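PDB 3PBK: fatty Acyl-Adenylate Ligase from Escherichia coli, which belongs to the AMP-binding enzyme family of the ANL clan and is modelled here with 5'-O-[(S)-(dodecanoyloxy)(hydroxy)phosphoryl]adenosine bound. Local coordinates for residues L78-T82 with T133-W137; E85-A89 with H156-K160; G368-A372 with E407-G411. One frame throughout, in Å; residues are numbered along the deposited sequence.

Contact 1: L78-T82 with T133-W137; sequences LIAET and TGDEW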
# COMPACT_ATOMS: atom_id res chain seq x y z
N LEU A 78 -14.80 1.98 10.04
CA LEU A 78 -14.03 1.29 11.05
C LEU A 78 -12.70 2.00 11.24
O LEU A 78 -12.06 2.38 10.26
CB LEU A 78 -13.79 -0.16 10.63
CG LEU A 78 -15.08 -0.89 10.33
CD1 LEU A 78 -14.79 -2.30 9.93
CD2 LEU A 78 -16.00 -0.87 11.53
N ILE A 79 -12.31 2.19 12.50
CA ILE A 79 -10.96 2.65 12.82
C ILE A 79 -10.01 1.47 12.77
O ILE A 79 -9.98 0.63 13.69
CB ILE A 79 -10.90 3.35 14.19
CG1 ILE A 79 -11.57 4.72 14.11
CG2 ILE A 79 -9.45 3.53 14.62
CD1 ILE A 79 -10.81 5.73 13.26
N ALA A 80 -9.25 1.40 11.69
CA ALA A 80 -8.54 0.18 11.33
C ALA A 80 -7.25 -0.04 12.11
O ALA A 80 -6.15 0.16 11.60
CB ALA A 80 -8.28 0.15 9.84
N GLU A 81 -7.38 -0.47 13.36
CA GLU A 81 -6.23 -0.92 14.12
C GLU A 81 -5.92 -2.37 13.77
O GLU A 81 -6.78 -3.10 13.26
CB GLU A 81 -6.48 -0.79 15.62
CG GLU A 81 -6.39 0.63 16.17
CD GLU A 81 -6.90 0.73 17.58
OE1 GLU A 81 -7.83 -0.04 17.91
OE2 GLU A 81 -6.38 1.56 18.35
N THR A 82 -4.69 -2.78 14.04
CA THR A 82 -4.32 -4.18 13.90
C THR A 82 -4.77 -4.97 15.14
O THR A 82 -3.98 -5.24 16.04
CB THR A 82 -2.80 -4.35 13.65
OG1 THR A 82 -2.44 -3.59 12.49
CG2 THR A 82 -2.46 -5.80 13.41
N THR A 133 -15.03 2.44 16.79
CA THR A 133 -13.65 2.77 17.14
C THR A 133 -13.25 2.17 18.48
O THR A 133 -14.09 1.78 19.28
CB THR A 133 -13.45 4.29 17.27
OG1 THR A 133 -12.07 4.57 17.50
CG2 THR A 133 -14.25 4.82 18.44
N GLY A 134 -11.95 2.12 18.72
CA GLY A 134 -11.43 1.72 20.02
C GLY A 134 -11.43 2.89 20.98
O GLY A 134 -11.44 4.05 20.56
N ASP A 135 -11.40 2.59 22.27
CA ASP A 135 -11.50 3.62 23.30
C ASP A 135 -10.48 4.75 23.11
O ASP A 135 -10.81 5.93 23.27
CB ASP A 135 -11.37 3.00 24.69
CG ASP A 135 -12.61 2.22 25.10
OD1 ASP A 135 -13.74 2.73 24.92
OD2 ASP A 135 -12.45 1.09 25.62
N GLU A 136 -9.24 4.39 22.76
CA GLU A 136 -8.15 5.36 22.62
C GLU A 136 -8.54 6.56 21.77
O GLU A 136 -8.24 7.70 22.11
CB GLU A 136 -6.91 4.70 22.01
CG GLU A 136 -5.85 5.69 21.56
CD GLU A 136 -4.46 5.09 21.52
OE1 GLU A 136 -4.34 3.83 21.49
OE2 GLU A 136 -3.47 5.86 21.52
N TRP A 137 -9.22 6.28 20.66
CA TRP A 137 -9.57 7.31 19.70
C TRP A 137 -10.99 7.83 19.88
O TRP A 137 -11.41 8.76 19.18
CB TRP A 137 -9.36 6.77 18.28
CG TRP A 137 -8.03 6.10 18.14
CD1 TRP A 137 -7.79 4.76 18.06
CD2 TRP A 137 -6.75 6.73 18.09
NE1 TRP A 137 -6.44 4.52 17.95
CE2 TRP A 137 -5.78 5.72 17.97
CE3 TRP A 137 -6.33 8.07 18.13
CZ2 TRP A 137 -4.41 5.99 17.89
CZ3 TRP A 137 -4.97 8.34 18.05
CH2 TRP A 137 -4.03 7.30 17.93
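This is a contact between two adjacent strand termini and the loops that follow, at the C-terminal end of a parallel beta-sheet, held by one side-chain hydrogen bond and a small apolar patch. Strands 75-79 and 130-133 are the inner strands of a four-stranded parallel sheet of an alpha/beta fold. Their last residues, Ile79 and Thr133, lie side by side with CA atoms 5.1 Å apart, and beyond them the chain diverges. On one side it makes an inverse gamma turn centred on Ala80, with Glu81 N hydrogen-bonded to Ile79 O at 2.8 Å. On the other it curls towards helix 138-144, with Trp137 N hydrogen-bonded to Gly134 O at 3.1 Å and Thr133 OG1 to Gly134 O at 3.2 Å. Ile79 points across the gap: its CG1 lies 3.4 Å from Thr133 OG1 and its CG2 4.0 Å from Trp137 CD1. Ile105, from the loop after strand 99-103, touches both Ile79 and Trp137 and extends this apolar patch. Glu81 points toward the other loop, although its OE2 lies 4.4 Å from the like-charged Glu136 OE1. The same carboxylate oxygen meets the edge of the indole, where Trp137 NE1 donates a hydrogen bond to Glu81 OE2 at 3.0 Å.

Contact 2: E85-A89 with H156-K160; sequences EFVEA and HAWFK
Two helical segments, 85-89 within helix 84-95 and the short helix 156-160, cross at +43°, running in similar directions with axes 11.6 Å apart. Each has one i to i+4 backbone hydrogen bond, Ala89 N to Glu85 O at 3.2 Å and Lys160 N to His156 O at 2.8 Å. The closest CA pair is Glu85 with His156, 7.1 Å apart, at the N-terminal ends. His156 (chi1 -92°, between wells) brings its NE2 to 3.2 Å from Glu85 O and 4.0 Å from Ala89 CB. Glu85 (chi1 m, chi2 t) sets its CB over the His156 imidazole face, 3.8 Å from the ring centroid, in a CH-pi contact. Deeper in, Phe159 (chi1 t) brings CE2 to 4.1 Å from Ala89 CB. Both helices follow strands of one parallel sheet and pack on one face of it: His156 and Phe159 rest on Ile132, Ala89 on Leu78. Outermost, extended Lys160 (m, then t throughout) forms a long salt bridge, NZ to Glu85 OE2 at 3.7 Å. Glu88 OE1 is 4.0 Å from Lys160 NZ, but Glu88 has its salt bridge with Arg57. The join thus combines imidazole and phenyl packing against aliphatic carbons with a loose ion pair at its edge.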
# COMPACT_ATOMS: atom_id res chain seq x y z
N GLU A 85 -10.35 -7.00 17.47
CA GLU A 85 -11.56 -6.18 17.50
C GLU A 85 -11.96 -5.68 16.13
O GLU A 85 -13.13 -5.71 15.76
CB GLU A 85 -11.35 -4.96 18.38
CG GLU A 85 -11.32 -5.27 19.84
CD GLU A 85 -11.68 -4.06 20.66
OE1 GLU A 85 -11.10 -2.98 20.38
OE2 GLU A 85 -12.55 -4.20 21.56
N PHE A 86 -10.97 -5.18 15.40
CA PHE A 86 -11.22 -4.61 14.10
C PHE A 86 -11.63 -5.67 13.08
O PHE A 86 -12.52 -5.44 12.26
CB PHE A 86 -10.01 -3.88 13.56
CG PHE A 86 -10.11 -3.61 12.10
CD1 PHE A 86 -10.87 -2.55 11.63
CD2 PHE A 86 -9.48 -4.44 11.19
CE1 PHE A 86 -10.97 -2.31 10.27
CE2 PHE A 86 -9.58 -4.21 9.83
CZ PHE A 86 -10.32 -3.15 9.37
N VAL A 87 -10.95 -6.81 13.13
CA VAL A 87 -11.26 -7.91 12.22
C VAL A 87 -12.72 -8.31 12.38
O VAL A 87 -13.45 -8.40 11.39
CB VAL A 87 -10.36 -9.13 12.45
CG1 VAL A 87 -10.64 -10.21 11.42
CG2 VAL A 87 -8.90 -8.72 12.39
N GLU A 88 -13.16 -8.55 13.61
CA GLU A 88 -14.53 -8.98 13.86
C GLU A 88 -15.50 -7.96 13.28
O GLU A 88 -16.42 -8.31 12.54
CB GLU A 88 -14.80 -9.16 15.35
CG GLU A 88 -13.92 -10.18 16.04
CD GLU A 88 -14.00 -10.05 17.55
OE1 GLU A 88 -15.05 -9.55 18.03
OE2 GLU A 88 -13.04 -10.42 18.26
N ALA A 89 -15.28 -6.70 13.61
CA ALA A 89 -16.13 -5.62 13.14
C ALA A 89 -16.27 -5.61 11.62
O ALA A 89 -17.35 -5.38 11.08
CB ALA A 89 -15.59 -4.29 13.63
N HIS A 156 -15.89 -0.06 20.59
CA HIS A 156 -16.01 -1.48 20.32
C HIS A 156 -16.80 -2.16 21.43
O HIS A 156 -17.53 -3.11 21.18
CB HIS A 156 -14.64 -2.14 20.16
CG HIS A 156 -14.15 -2.17 18.74
ND1 HIS A 156 -13.42 -1.15 18.18
CD2 HIS A 156 -14.29 -3.11 17.78
CE1 HIS A 156 -13.13 -1.45 16.93
NE2 HIS A 156 -13.64 -2.64 16.66
N ALA A 157 -16.66 -1.65 22.65
CA ALA A 157 -17.38 -2.18 23.79
C ALA A 157 -18.89 -1.97 23.65
O ALA A 157 -19.66 -2.92 23.75
CB ALA A 157 -16.88 -1.56 25.07
N TRP A 158 -19.30 -0.72 23.41
CA TRP A 158 -20.72 -0.42 23.17
C TRP A 158 -21.24 -1.27 22.01
O TRP A 158 -22.33 -1.83 22.08
CB TRP A 158 -20.95 1.08 22.91
CG TRP A 158 -20.24 2.03 23.86
CD1 TRP A 158 -19.65 1.71 25.06
CD2 TRP A 158 -20.09 3.46 23.71
NE1 TRP A 158 -19.11 2.84 25.64
CE2 TRP A 158 -19.37 3.92 24.85
CE3 TRP A 158 -20.47 4.39 22.73
CZ2 TRP A 158 -19.03 5.28 25.02
CZ3 TRP A 158 -20.14 5.74 22.91
CH2 TRP A 158 -19.42 6.16 24.05
N PHE A 159 -20.45 -1.36 20.95
CA PHE A 159 -20.80 -2.21 19.82
C PHE A 159 -21.02 -3.67 20.25
O PHE A 159 -22.06 -4.26 19.93
CB PHE A 159 -19.73 -2.10 18.72
CG PHE A 159 -19.79 -3.19 17.68
CD1 PHE A 159 -20.99 -3.56 17.10
CD2 PHE A 159 -18.63 -3.84 17.27
CE1 PHE A 159 -21.05 -4.56 16.14
CE2 PHE A 159 -18.67 -4.84 16.30
CZ PHE A 159 -19.88 -5.20 15.74
N LYS A 160 -20.06 -4.24 20.97
CA LYS A 160 -20.19 -5.63 21.41
C LYS A 160 -21.35 -5.75 22.39
O LYS A 160 -21.91 -6.84 22.61
CB LYS A 160 -18.89 -6.13 22.06
CG LYS A 160 -17.67 -6.03 21.17
CD LYS A 160 -16.59 -7.01 21.60
CE LYS A 160 -15.20 -6.58 21.10
NZ LYS A 160 -14.12 -7.57 21.42

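Contact 3: G368-A372 with E407-G411; sequences GKAVA and ERVVG
Two largely extended segments run antiparallel, pairing Gly368 with Val410 (CA-CA 5.7 Å), Lys369 with Val409 (4.7 Å) and Ala370 with Arg408 (4.7 Å). Gly368 (phi/psi 44/42°) leaves helix 361-367 with positive phi, and residues 369-372 are extended. Opposite, Arg408 has a left-handed backbone conformation (78/0°) between extended Glu407 and Val409. Lys369 and Val409 form a single bridge as a non-hydrogen-bonded pair, so the bonds fall on their neighbours: Val410 N donates to Gly368 O at 3.2 Å and Ala370 N to Arg408 O at 2.7 Å, both at 163°. Arg408 O also receives a CA-H...O contact from Lys369 CA at 3.3 Å. This short antiparallel bridge joins the exit of a helix to the run into strand 411-416 of an antiparallel sheet, whose neighbouring strand 444-449 supplies Tyr447, which touches Ala370 and Val410. Segment 407-411 is also tied to that strand by backbone hydrogen bonds, Arg408 with Leu448 and Gly411 with Gly446, while Val371 pairs with Asp360. Ala370 O is satisfied by a side chain: Arg408 (chi1 m, chi2 t, chi3 103°) lies along 368-372, and its NE donates to Ala370 O at 3.0 Å (144°). Arg408 NE is 4.2 Å from Val371 CA, and Ala372 CB is 4.1 Å from Arg408 NH2. Lys369 (m, then t throughout) starts sideways and its end leads away; the CA-to-CB bond of Val409 points away.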
# COMPACT_ATOMS: atom_id res chain seq x y z
N GLY A 368 11.51 9.07 -24.35
CA GLY A 368 10.55 8.19 -23.72
C GLY A 368 10.57 6.74 -24.18
O GLY A 368 9.51 6.14 -24.37
N LYS A 369 11.76 6.19 -24.36
CA LYS A 369 11.91 4.79 -24.77
C LYS A 369 12.93 4.07 -23.89
O LYS A 369 13.98 4.60 -23.56
CB LYS A 369 12.32 4.70 -26.24
CG LYS A 369 11.27 5.23 -27.22
CD LYS A 369 11.82 5.38 -28.64
CE LYS A 369 10.70 5.78 -29.63
NZ LYS A 369 11.21 5.97 -31.04
N ALA A 370 12.60 2.84 -23.50
CA ALA A 370 13.50 1.99 -22.75
C ALA A 370 14.35 1.18 -23.72
O ALA A 370 13.88 0.19 -24.26
CB ALA A 370 12.71 1.05 -21.86
N VAL A 371 15.59 1.60 -23.95
CA VAL A 371 16.50 0.79 -24.75
C VAL A 371 17.68 0.31 -23.92
O VAL A 371 17.98 0.89 -22.86
CB VAL A 371 16.99 1.53 -26.00
CG1 VAL A 371 16.02 2.62 -26.36
CG2 VAL A 371 18.36 2.10 -25.76
N ALA A 372 18.32 -0.75 -24.38
CA ALA A 372 19.40 -1.36 -23.61
C ALA A 372 20.66 -0.52 -23.76
O ALA A 372 20.96 -0.03 -24.85
CB ALA A 372 19.63 -2.78 -24.06
N GLU A 407 6.49 -2.44 -27.40
CA GLU A 407 7.40 -2.75 -26.31
C GLU A 407 8.49 -1.70 -26.24
O GLU A 407 8.90 -1.16 -27.27
CB GLU A 407 8.05 -4.11 -26.48
CG GLU A 407 7.23 -5.22 -25.90
CD GLU A 407 8.02 -6.50 -25.76
OE1 GLU A 407 9.15 -6.59 -26.31
OE2 GLU A 407 7.49 -7.42 -25.08
N ARG A 408 8.93 -1.44 -25.01
CA ARG A 408 10.03 -0.51 -24.72
C ARG A 408 9.59 0.94 -24.81
O ARG A 408 10.37 1.85 -24.58
CB ARG A 408 11.26 -0.80 -25.60
CG ARG A 408 11.69 -2.26 -25.59
CD ARG A 408 13.03 -2.48 -26.25
NE ARG A 408 14.09 -2.67 -25.25
CZ ARG A 408 14.73 -3.82 -25.03
NH1 ARG A 408 14.42 -4.91 -25.75
NH2 ARG A 408 15.67 -3.89 -24.10
N VAL A 409 8.32 1.16 -25.13
CA VAL A 409 7.80 2.52 -25.14
C VAL A 409 7.12 2.84 -23.81
O VAL A 409 6.20 2.14 -23.40
CB VAL A 409 6.81 2.71 -26.28
CG1 VAL A 409 6.12 4.04 -26.13
CG2 VAL A 409 7.55 2.65 -27.58
N VAL A 410 7.58 3.88 -23.12
CA VAL A 410 7.00 4.22 -21.83
C VAL A 410 5.69 4.96 -22.03
O VAL A 410 5.60 5.81 -22.92
CB VAL A 410 7.95 5.09 -21.01
CG1 VAL A 410 7.30 5.48 -19.69
CG2 VAL A 410 9.25 4.34 -20.77
N GLY A 411 4.68 4.62 -21.23
CA GLY A 411 3.37 5.27 -21.27
C GLY A 411 2.52 4.92 -20.06
O GLY A 411 3.03 4.34 -19.09

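How the contacts relate
From the N terminus, strand 75-79 opens contact 1 and helix 84-95, next in the chain, opens contact 2. Contact 1 closes at 133-137, after strand 130-133, and contact 2 at 156-160, after strand 152-155, so the two loops cross. Their centres are 9 Å apart and they touch directly: Thr133 O lies 3.2 Å from His156 ND1, a probable hydrogen bond, and Leu78 CB packs 3.6 Å from Phe86 CE1. Together they tie strand ends and covering helices of one parallel sheet. Contact 3 follows in series, joining 368-372 to 407-411 beside the antiparallel sheet. It lies on the opposite side of the chain's centre, its own centre about 45 and 50 Å from those of contacts 1 and 2.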